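Local coordinates for Ice-binding protein (Flavobacteriaceae bacterium, PDB 5UYT) that probably binds ice through its right-handed beta-helix domains and so acts as an antifreeze protein, at residues Tyr68-Asn72 with Phe147-Glu151; Ala141-Asn145 with Pro202-Gly206; Ser180-Arg184 with Val199-Ile203; Val209-Pro213 with Thr308-Tyr312. The contacts are given in a common frame with arbitrary orientation. Residue numbers count along the deposited sequence, not the author numbering.

Contact 1 (Tyr68-Asn72 with Phe147-Glu151); sequences YNLLN and FWKVE
The last full turn of an alpha-helix lies across a strand of a right-handed beta-helix, the long helix beside the solenoid being a feature of this ice-binding family. Segment 68-72 is helical throughout, with N72 N bonded to Y68 O at 2.8 Å; residues 147-150 are extended and E151 leaves the strand. The two axes cross almost perpendicularly (-89°) and approach to 9.2 Å, with L71 CA 6.5 Å from K149 CA. Alternation in the strand directs F147 and K149 to the helix, W148 and V150 to the face of the sheet turned away from it.

Apolar packing centres on L71 (chi1 m, chi2 t), whose CD2 lies 3.7 Å from F147 CB and whose CB is 4.1 Å from K149 CB. The aliphatic part of K149 also runs past the tyrosine, K149 CG being 3.5 Å from Y68 CE1, and N72 OD1 lies 3.6 Å from K149 CE.

Polar contacts gather at E151 OE2. Y68, in the t rotamer, donates from OH to E151 OE2 at 2.6 Å, and K149 NZ forms a salt bridge to E151 OE2 at 2.8 Å. K149 chi3 and chi4, both p, curl the chain back to make this possible.

Strand 146-150 runs between parallel strands 119-123 and 165-168, whose I120 and V167 also touch L71, while W148 stacks on F121 on the side away from the helix.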
loop_
_atom_site.group_PDB
_atom_site.type_symbol
_atom_site.label_atom_id
_atom_site.label_comp_id
_atom_site.label_asym_id
_atom_site.label_seq_id
_atom_site.Cartn_x
_atom_site.Cartn_y
_atom_site.Cartn_z
ATOM N N TYR A 68 -10.166 19.982 15.730
ATOM C CA TYR A 68 -9.874 20.109 17.160
ATOM C C TYR A 68 -11.001 20.871 17.883
ATOM O O TYR A 68 -11.468 20.443 18.945
ATOM C CB TYR A 68 -8.520 20.807 17.441
ATOM C CG TYR A 68 -8.397 21.119 18.917
ATOM C CD1 TYR A 68 -8.012 20.128 19.816
ATOM C CD2 TYR A 68 -8.769 22.377 19.430
ATOM C CE1 TYR A 68 -7.957 20.369 21.171
ATOM C CE2 TYR A 68 -8.720 22.626 20.790
ATOM C CZ TYR A 68 -8.307 21.624 21.655
ATOM O OH TYR A 68 -8.262 21.863 23.014
ATOM N N ASN A 69 -11.421 21.991 17.298
ATOM C CA ASN A 69 -12.438 22.840 17.898
ATOM C C ASN A 69 -13.794 22.148 18.004
ATOM O O ASN A 69 -14.492 22.323 19.006
ATOM C CB ASN A 69 -12.545 24.176 17.164
ATOM C CG ASN A 69 -11.370 25.083 17.446
ATOM O OD1 ASN A 69 -10.745 24.993 18.496
ATOM N ND2 ASN A 69 -11.064 25.968 16.512
ATOM N N LEU A 70 -14.145 21.346 16.998
ATOM C CA LEU A 70 -15.364 20.539 17.057
ATOM C C LEU A 70 -15.252 19.467 18.141
ATOM O O LEU A 70 -16.210 19.220 18.884
ATOM C CB LEU A 70 -15.665 19.894 15.709
ATOM C CG LEU A 70 -16.065 20.794 14.535
ATOM C CD1 LEU A 70 -15.882 19.995 13.244
ATOM C CD2 LEU A 70 -17.490 21.303 14.702
ATOM N N LEU A 71 -14.078 18.837 18.237
ATOM C CA LEU A 71 -13.813 17.896 19.336
ATOM C C LEU A 71 -13.948 18.584 20.721
ATOM O O LEU A 71 -14.567 18.035 21.664
ATOM C CB LEU A 71 -12.438 17.232 19.173
ATOM C CG LEU A 71 -12.373 16.280 17.970
ATOM C CD1 LEU A 71 -10.978 15.697 17.779
ATOM C CD2 LEU A 71 -13.385 15.162 18.142
ATOM N N ASN A 72 -13.375 19.782 20.820
ATOM C CA ASN A 72 -13.376 20.539 22.066
ATOM C C ASN A 72 -14.783 21.030 22.426
ATOM O O ASN A 72 -15.115 21.149 23.597
ATOM C CB ASN A 72 -12.358 21.682 22.001
ATOM C CG ASN A 72 -11.870 22.117 23.379
ATOM O OD1 ASN A 72 -11.778 21.315 24.315
ATOM N ND2 ASN A 72 -11.535 23.392 23.499
ATOM N N PHE A 147 -12.069 9.207 18.129
ATOM C CA PHE A 147 -11.238 10.401 18.257
ATOM C C PHE A 147 -10.714 10.509 19.680
ATOM O O PHE A 147 -11.455 10.246 20.648
ATOM C CB PHE A 147 -12.068 11.665 17.969
ATOM C CG PHE A 147 -12.637 11.726 16.566
ATOM C CD1 PHE A 147 -12.001 12.478 15.581
ATOM C CD2 PHE A 147 -13.815 11.057 16.240
ATOM C CE1 PHE A 147 -12.515 12.531 14.285
ATOM C CE2 PHE A 147 -14.338 11.110 14.953
ATOM C CZ PHE A 147 -13.690 11.853 13.968
ATOM N N TRP A 148 -9.463 10.948 19.802
ATOM C CA TRP A 148 -8.862 11.261 21.105
ATOM C C TRP A 148 -8.378 12.705 21.060
ATOM O O TRP A 148 -7.473 13.032 20.282
ATOM C CB TRP A 148 -7.682 10.305 21.407
ATOM C CG TRP A 148 -8.021 8.832 21.271
ATOM C CD1 TRP A 148 -8.063 8.105 20.107
ATOM C CD2 TRP A 148 -8.281 7.899 22.331
ATOM N NE1 TRP A 148 -8.388 6.793 20.376
ATOM C CE2 TRP A 148 -8.514 6.634 21.729
ATOM C CE3 TRP A 148 -8.345 8.007 23.731
ATOM C CZ2 TRP A 148 -8.806 5.478 22.480
ATOM C CZ3 TRP A 148 -8.642 6.862 24.481
ATOM C CH2 TRP A 148 -8.881 5.614 23.848
ATOM N N LYS A 149 -9.018 13.584 21.839
ATOM C CA LYS A 149 -8.582 14.973 21.930
ATOM C C LYS A 149 -7.720 15.121 23.176
ATOM O O LYS A 149 -8.242 15.216 24.301
ATOM C CB LYS A 149 -9.794 15.893 22.000
ATOM C CG LYS A 149 -9.437 17.375 22.037
ATOM C CD LYS A 149 -10.545 18.216 22.673
ATOM C CE LYS A 149 -10.761 17.912 24.160
ATOM N NZ LYS A 149 -9.523 17.783 24.999
ATOM N N VAL A 150 -6.402 15.146 22.976
ATOM C CA VAL A 150 -5.450 15.029 24.091
ATOM C C VAL A 150 -4.721 16.346 24.388
ATOM O O VAL A 150 -3.964 16.848 23.539
ATOM C CB VAL A 150 -4.405 13.903 23.862
ATOM C CG1 VAL A 150 -3.582 13.681 25.139
ATOM C CG2 VAL A 150 -5.082 12.594 23.434
ATOM N N GLU A 151 -4.926 16.879 25.597
ATOM C CA GLU A 151 -4.275 18.137 26.014
ATOM C C GLU A 151 -2.951 17.837 26.706
ATOM O O GLU A 151 -2.747 18.197 27.884
ATOM C CB GLU A 151 -5.168 18.947 26.968
ATOM C CG GLU A 151 -6.593 19.174 26.490
ATOM C CD GLU A 151 -6.671 19.969 25.205
ATOM O OE1 GLU A 151 -5.747 20.766 24.937
ATOM O OE2 GLU A 151 -7.667 19.779 24.470
#

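Contact 2 (Ala141-Asn145 with Pro202-Gly206); sequences ALACN and PILCG
A disulfide ties the loop before strand 146-150 to the chain leaving the last strand of the first beta-helix domain. Residues 143-145 form a short 3-10 turn, with N145 N bonded to L142 O at 3.1 Å; segment 202-206 is irregular, and L204 and C205 both have positive phi (71° and 49°). C144 is the main bump. Its CA lies 5.2 Å from P202 CA, its CB packs 3.7 Å from P202 CB, and its SG enters the bend of 203-205, 3.6 Å from I203 O and 4.1 Å from L204 CB. To its sides, A143 CB meets P202 CB at 4.1 Å and L142 CD2 meets L204 CD1 at 4.1 Å. A water fills the gap between the backbones, accepting from C144 N (3.0 Å) and donating to I203 O (2.9 Å). N145 OD1 approaches C205 SG to 3.3 Å. The cystine joins C144 (chi1 p) to C205 (chi1 m), its SG-SG bond 2.0 Å long with chi3 of 70°.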
loop_
_atom_site.group_PDB
_atom_site.type_symbol
_atom_site.label_atom_id
_atom_site.label_comp_id
_atom_site.label_asym_id
_atom_site.label_seq_id
_atom_site.Cartn_x
_atom_site.Cartn_y
_atom_site.Cartn_z
ATOM N N ALA A 141 -18.416 -0.915 15.333
ATOM C CA ALA A 141 -17.525 0.249 15.579
ATOM C C ALA A 141 -16.428 0.353 14.514
ATOM O O ALA A 141 -15.766 -0.643 14.218
ATOM C CB ALA A 141 -16.883 0.170 16.971
ATOM N N LEU A 142 -16.222 1.564 13.985
ATOM C CA LEU A 142 -15.236 1.839 12.935
ATOM C C LEU A 142 -14.162 2.770 13.482
ATOM O O LEU A 142 -14.484 3.743 14.178
ATOM C CB LEU A 142 -15.917 2.549 11.763
ATOM C CG LEU A 142 -17.023 1.775 11.049
ATOM C CD1 LEU A 142 -17.725 2.731 10.096
ATOM C CD2 LEU A 142 -16.391 0.584 10.298
ATOM N N ALA A 143 -12.900 2.490 13.149
ATOM C CA ALA A 143 -11.780 3.335 13.608
ATOM C C ALA A 143 -11.935 4.803 13.184
ATOM O O ALA A 143 -11.572 5.716 13.944
ATOM C CB ALA A 143 -10.445 2.779 13.108
ATOM N N CYS A 144 -12.492 5.036 11.986
ATOM C CA CYS A 144 -12.635 6.397 11.483
ATOM C C CYS A 144 -13.575 7.276 12.340
ATOM O O CYS A 144 -13.523 8.487 12.244
ATOM C CB CYS A 144 -13.077 6.400 10.017
ATOM S SG CYS A 144 -14.694 5.654 9.741
ATOM N N ASN A 145 -14.412 6.632 13.156
ATOM C CA ASN A 145 -15.337 7.289 14.103
ATOM C C ASN A 145 -14.828 7.361 15.555
ATOM O O ASN A 145 -15.573 7.743 16.476
ATOM C CB ASN A 145 -16.688 6.571 14.061
ATOM C CG ASN A 145 -17.540 6.974 12.862
ATOM O OD1 ASN A 145 -17.623 8.150 12.519
ATOM N ND2 ASN A 145 -18.221 6.008 12.263
ATOM N N PRO A 202 -7.678 5.240 8.608
ATOM C CA PRO A 202 -8.899 4.460 8.513
ATOM C C PRO A 202 -9.625 4.761 7.210
ATOM O O PRO A 202 -9.525 5.861 6.688
ATOM C CB PRO A 202 -9.732 4.909 9.728
ATOM C CG PRO A 202 -9.097 6.135 10.242
ATOM C CD PRO A 202 -7.753 6.329 9.602
ATOM N N ILE A 203 -10.273 3.753 6.649
ATOM C CA ILE A 203 -11.084 3.952 5.463
ATOM C C ILE A 203 -12.526 4.121 5.946
ATOM O O ILE A 203 -12.789 4.060 7.166
ATOM C CB ILE A 203 -10.873 2.799 4.438
ATOM C CG1 ILE A 203 -11.249 1.440 5.035
ATOM C CG2 ILE A 203 -9.414 2.779 3.993
ATOM C CD1 ILE A 203 -10.863 0.245 4.153
ATOM N N LEU A 204 -13.452 4.374 5.030
ATOM C CA LEU A 204 -14.837 4.713 5.406
ATOM C C LEU A 204 -14.942 6.113 6.026
ATOM O O LEU A 204 -14.032 6.943 5.861
ATOM C CB LEU A 204 -15.456 3.630 6.303
ATOM C CG LEU A 204 -15.613 2.264 5.622
ATOM C CD1 LEU A 204 -15.095 1.126 6.489
ATOM C CD2 LEU A 204 -17.067 2.061 5.218
ATOM N N CYS A 205 -16.055 6.384 6.711
ATOM C CA CYS A 205 -16.390 7.728 7.150
ATOM C C CYS A 205 -16.266 8.767 6.037
ATOM O O CYS A 205 -15.746 9.871 6.262
ATOM C CB CYS A 205 -15.558 8.158 8.360
ATOM S SG CYS A 205 -15.944 7.234 9.857
ATOM N N GLY A 206 -16.739 8.403 4.855
ATOM C CA GLY A 206 -16.826 9.329 3.724
ATOM C C GLY A 206 -15.556 9.422 2.887
ATOM O O GLY A 206 -15.488 10.230 1.969
HETATM O O HOH W 1 -12.613 2.960 9.888
#

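Contact 3 (Ser180-Arg184 with Val199-Ile203); sequences SLEGR and VRKPI
R184 lays one face of its guanidinium over P202 and K201, with NH1 3.4 Å from P202 CD and NE 4.0 Å from K201 CB. This happens where two successive coils of a right-handed beta-helix turn a corner, and their parallel pairing gives way to side-chain packing. The m, t, t rotamer carries the arginine along the next coil, and N165 takes a hydrogen bond from its NH1.

Leading into the corner, L181 pairs with V199 (CA-CA 4.6 Å), and at the corner E182 pairs with R200 (5.1 Å). The parallel ladder is made by R200 N to L181 O at 2.9 Å and G183 N to R200 O at 3.0 Å. CA-H...O contacts run beside it: V199 CA to L181 O at 3.2 Å and K201 CA to G183 O at 3.5 Å. L181 and V199 point to the same side of the sheet and pack with L181 CD2 4.0 Å from V199 CG1; E182 and R200 point to the other, where their charged ends find K163 and T30.

The corner falls at 182-183. G183, at phi/psi 154/-157, has backbone angles that would jam a CB against the preceding carbonyl, and its CA packs 3.6 Å from P202 CD. One water bridges the corner to the chain beyond it, donating to E182 OE2 at 2.9 Å and accepting from I203 N at 3.1 Å.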
loop_
_atom_site.group_PDB
_atom_site.type_symbol
_atom_site.label_atom_id
_atom_site.label_comp_id
_atom_site.label_asym_id
_atom_site.label_seq_id
_atom_site.Cartn_x
_atom_site.Cartn_y
_atom_site.Cartn_z
ATOM N N SER A 180 0.799 -0.301 16.673
ATOM C CA SER A 180 -0.007 -0.565 15.497
ATOM C C SER A 180 -1.257 0.301 15.604
ATOM O O SER A 180 -2.110 0.044 16.449
ATOM C CB SER A 180 -0.386 -2.045 15.444
ATOM O OG SER A 180 -1.021 -2.285 14.215
ATOM N N LEU A 181 -1.353 1.308 14.737
ATOM C CA LEU A 181 -2.435 2.281 14.785
ATOM C C LEU A 181 -3.285 2.227 13.513
ATOM O O LEU A 181 -2.791 2.498 12.414
ATOM C CB LEU A 181 -1.848 3.686 14.975
ATOM C CG LEU A 181 -2.781 4.919 14.896
ATOM C CD1 LEU A 181 -3.965 4.760 15.841
ATOM C CD2 LEU A 181 -2.033 6.236 15.161
ATOM N N GLU A 182 -4.549 1.847 13.666
ATOM C CA GLU A 182 -5.535 2.012 12.585
ATOM C C GLU A 182 -6.171 3.344 12.961
ATOM O O GLU A 182 -6.999 3.406 13.865
ATOM C CB GLU A 182 -6.570 0.876 12.610
ATOM C CG GLU A 182 -7.618 0.979 11.502
ATOM C CD GLU A 182 -8.815 0.029 11.682
ATOM O OE1 GLU A 182 -8.870 -0.776 12.643
ATOM O OE2 GLU A 182 -9.722 0.087 10.844
ATOM N N GLY A 183 -5.767 4.413 12.281
ATOM C CA GLY A 183 -6.066 5.753 12.771
ATOM C C GLY A 183 -5.021 6.727 12.259
ATOM O O GLY A 183 -4.342 6.482 11.257
ATOM N N ARG A 184 -4.871 7.830 12.978
ATOM C CA ARG A 184 -3.956 8.893 12.579
ATOM C C ARG A 184 -3.300 9.463 13.824
ATOM O O ARG A 184 -3.921 9.471 14.909
ATOM C CB ARG A 184 -4.732 10.020 11.864
ATOM C CG ARG A 184 -5.340 9.615 10.520
ATOM C CD ARG A 184 -6.239 10.731 9.976
ATOM N NE ARG A 184 -6.839 10.360 8.681
ATOM C CZ ARG A 184 -8.053 9.819 8.533
ATOM N NH1 ARG A 184 -8.820 9.588 9.590
ATOM N NH2 ARG A 184 -8.512 9.501 7.312
ATOM N N VAL A 199 1.096 2.288 10.860
ATOM C CA VAL A 199 0.014 3.287 11.005
ATOM C C VAL A 199 -0.688 3.326 9.645
ATOM O O VAL A 199 -0.049 3.636 8.640
ATOM C CB VAL A 199 0.528 4.724 11.333
ATOM C CG1 VAL A 199 -0.641 5.690 11.490
ATOM C CG2 VAL A 199 1.376 4.756 12.586
ATOM N N ARG A 200 -1.984 3.020 9.626
ATOM C CA ARG A 200 -2.757 3.038 8.389
ATOM C C ARG A 200 -3.997 3.878 8.642
ATOM O O ARG A 200 -4.764 3.602 9.580
ATOM C CB ARG A 200 -3.133 1.624 7.976
ATOM C CG ARG A 200 -1.955 0.653 8.040
ATOM C CD ARG A 200 -1.946 -0.281 6.858
ATOM N NE ARG A 200 -0.989 -1.363 7.014
ATOM C CZ ARG A 200 0.218 -1.385 6.454
ATOM N NH1 ARG A 200 0.660 -0.343 5.723
ATOM N NH2 ARG A 200 0.989 -2.418 6.659
ATOM N N LYS A 201 -4.174 4.922 7.836
ATOM C CA LYS A 201 -5.357 5.774 8.009
ATOM C C LYS A 201 -6.631 4.935 7.828
ATOM O O LYS A 201 -6.662 3.966 7.027
ATOM C CB LYS A 201 -5.308 6.992 7.077
ATOM C CG LYS A 201 -5.382 6.658 5.598
ATOM C CD LYS A 201 -5.254 7.910 4.740
ATOM C CE LYS A 201 -5.426 7.580 3.269
ATOM N NZ LYS A 201 -5.321 8.800 2.387
ATOM N N PRO A 202 -7.678 5.240 8.608
ATOM C CA PRO A 202 -8.899 4.460 8.513
ATOM C C PRO A 202 -9.625 4.761 7.210
ATOM O O PRO A 202 -9.525 5.861 6.688
ATOM C CB PRO A 202 -9.732 4.909 9.728
ATOM C CG PRO A 202 -9.097 6.135 10.242
ATOM C CD PRO A 202 -7.753 6.329 9.602
ATOM N N ILE A 203 -10.273 3.753 6.649
ATOM C CA ILE A 203 -11.084 3.952 5.463
ATOM C C ILE A 203 -12.526 4.121 5.946
ATOM O O ILE A 203 -12.789 4.060 7.166
ATOM C CB ILE A 203 -10.873 2.799 4.438
ATOM C CG1 ILE A 203 -11.249 1.440 5.035
ATOM C CG2 ILE A 203 -9.414 2.779 3.993
ATOM C CD1 ILE A 203 -10.863 0.245 4.153
HETATM O O HOH W 2 -9.502 1.117 8.163
HETATM O O HOH W 3 -11.431 7.892 7.105
#

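Contact 4 (Val209-Pro213 with Thr308-Tyr312); sequences VLTGP and TPHTY
This is a packing contact without hydrogen bonds between its segments, in which the linker leaving the first beta-helix domain runs beside the loop 308-310 and the first residue of strand 311-314 in the second. The touching parts point within 25° of each other, and G212 CA lies 4.3 Å from H310 CA. L210 (chi1 m, chi2 t) spreads over 308-310: its CD1 is 3.7 Å from H310 CE1 and 3.9 Å from T308 CB, its CB 4.0 Å from P309 CD. G212, at positive phi (73°), comes close with its bare backbone, G212 N lying 3.6 Å from P309 CB. P213 follows, with CG 3.2 Å from T311 OG1. Each side is braced internally: T211 OG1 donates to G212 O at 2.9 Å, T308 N to Y312 OH at 2.9 Å. D47 of the first domain accepts hydrogen bonds from T308 OG1 and Y312 OH. Packing of this kind, with a linker laid along a coil of the following domain, forms part of the junction between this protein's two beta-helix domains.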
loop_
_atom_site.group_PDB
_atom_site.type_symbol
_atom_site.label_atom_id
_atom_site.label_comp_id
_atom_site.label_asym_id
_atom_site.label_seq_id
_atom_site.Cartn_x
_atom_site.Cartn_y
_atom_site.Cartn_z
ATOM N N VAL A 209 -13.555 6.152 -2.411
ATOM C CA VAL A 209 -13.164 4.785 -2.764
ATOM C C VAL A 209 -12.066 4.847 -3.811
ATOM O O VAL A 209 -12.264 5.471 -4.868
ATOM C CB VAL A 209 -14.340 3.968 -3.350
ATOM C CG1 VAL A 209 -13.902 2.546 -3.729
ATOM C CG2 VAL A 209 -15.485 3.913 -2.365
ATOM N N LEU A 210 -10.925 4.215 -3.538
ATOM C CA LEU A 210 -9.811 4.227 -4.494
ATOM C C LEU A 210 -10.084 3.267 -5.644
ATOM O O LEU A 210 -10.479 2.097 -5.418
ATOM C CB LEU A 210 -8.483 3.873 -3.800
ATOM C CG LEU A 210 -7.979 4.843 -2.720
ATOM C CD1 LEU A 210 -6.706 4.304 -2.035
ATOM C CD2 LEU A 210 -7.742 6.229 -3.291
ATOM N N THR A 211 -9.855 3.756 -6.866
ATOM C CA THR A 211 -10.037 2.979 -8.087
ATOM C C THR A 211 -8.722 2.634 -8.741
ATOM O O THR A 211 -8.641 1.651 -9.479
ATOM C CB THR A 211 -10.886 3.737 -9.133
ATOM O OG1 THR A 211 -10.247 4.984 -9.467
ATOM C CG2 THR A 211 -12.250 4.029 -8.595
ATOM N N GLY A 212 -7.697 3.451 -8.485
ATOM C CA GLY A 212 -6.482 3.376 -9.285
ATOM C C GLY A 212 -6.752 3.975 -10.676
ATOM O O GLY A 212 -7.863 4.473 -10.958
ATOM N N PRO A 213 -5.736 3.947 -11.548
ATOM C CA PRO A 213 -5.885 4.487 -12.911
ATOM C C PRO A 213 -6.701 3.559 -13.809
ATOM O O PRO A 213 -7.015 2.428 -13.421
ATOM C CB PRO A 213 -4.435 4.550 -13.401
ATOM C CG PRO A 213 -3.776 3.377 -12.722
ATOM C CD PRO A 213 -4.394 3.371 -11.334
ATOM N N THR A 308 -1.911 0.367 -2.168
ATOM C CA THR A 308 -3.344 0.566 -2.416
ATOM C C THR A 308 -3.532 1.035 -3.873
ATOM O O THR A 308 -2.534 1.294 -4.580
ATOM C CB THR A 308 -3.932 1.580 -1.404
ATOM O OG1 THR A 308 -3.087 2.739 -1.323
ATOM C CG2 THR A 308 -4.076 0.930 -0.024
ATOM N N PRO A 309 -4.797 1.108 -4.358
ATOM C CA PRO A 309 -4.966 1.350 -5.788
ATOM C C PRO A 309 -4.513 2.765 -6.205
ATOM O O PRO A 309 -5.131 3.769 -5.804
ATOM C CB PRO A 309 -6.487 1.180 -6.007
ATOM C CG PRO A 309 -6.891 0.257 -4.908
ATOM C CD PRO A 309 -6.075 0.726 -3.728
ATOM N N HIS A 310 -3.416 2.807 -6.973
ATOM C CA HIS A 310 -2.730 4.045 -7.376
ATOM C C HIS A 310 -1.795 3.694 -8.539
ATOM O O HIS A 310 -1.517 2.520 -8.787
ATOM C CB HIS A 310 -1.811 4.579 -6.256
ATOM C CG HIS A 310 -2.531 5.182 -5.082
ATOM N ND1 HIS A 310 -2.627 4.531 -3.870
ATOM C CD2 HIS A 310 -3.156 6.373 -4.923
ATOM C CE1 HIS A 310 -3.280 5.295 -3.009
ATOM N NE2 HIS A 310 -3.629 6.414 -3.625
ATOM N N THR A 311 -1.249 4.736 -9.159
ATOM C CA THR A 311 -0.076 4.609 -9.982
ATOM C C THR A 311 1.144 4.988 -9.122
ATOM O O THR A 311 1.242 6.132 -8.655
ATOM C CB THR A 311 -0.161 5.557 -11.175
ATOM O OG1 THR A 311 -1.308 5.229 -11.977
ATOM C CG2 THR A 311 1.110 5.430 -12.035
ATOM N N TYR A 312 2.081 4.054 -8.963
ATOM C CA TYR A 312 3.288 4.294 -8.149
ATOM C C TYR A 312 4.476 4.479 -9.055
ATOM O O TYR A 312 4.517 3.900 -10.148
ATOM C CB TYR A 312 3.564 3.073 -7.269
ATOM C CG TYR A 312 2.533 2.924 -6.185
ATOM C CD1 TYR A 312 2.625 3.690 -5.013
ATOM C CD2 TYR A 312 1.432 2.064 -6.340
ATOM C CE1 TYR A 312 1.667 3.579 -4.003
ATOM C CE2 TYR A 312 0.469 1.950 -5.334
ATOM C CZ TYR A 312 0.597 2.708 -4.170
ATOM O OH TYR A 312 -0.340 2.645 -3.147
#

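Contacts 1, 2 and 3 belong to the first beta-helix domain and lie on the same side of the chain's centre; contact 4 lies where the linker meets the second. Contacts 1 and 3 reach the same parallel sheet, with centres about 17 Å apart. Contacts 2 and 3, with centres about 10 Å apart, share P202 and I203 and touch through A143 CB and E182 CD at 3.5 Å. Along the chain contacts 1 and 2 interleave, whereas contact 4 opens after the other three close, about 19 Å from contact 2 between centres. The chain thus passes from the last coil through a disulfide-tied exit and directly into the interdomain packing.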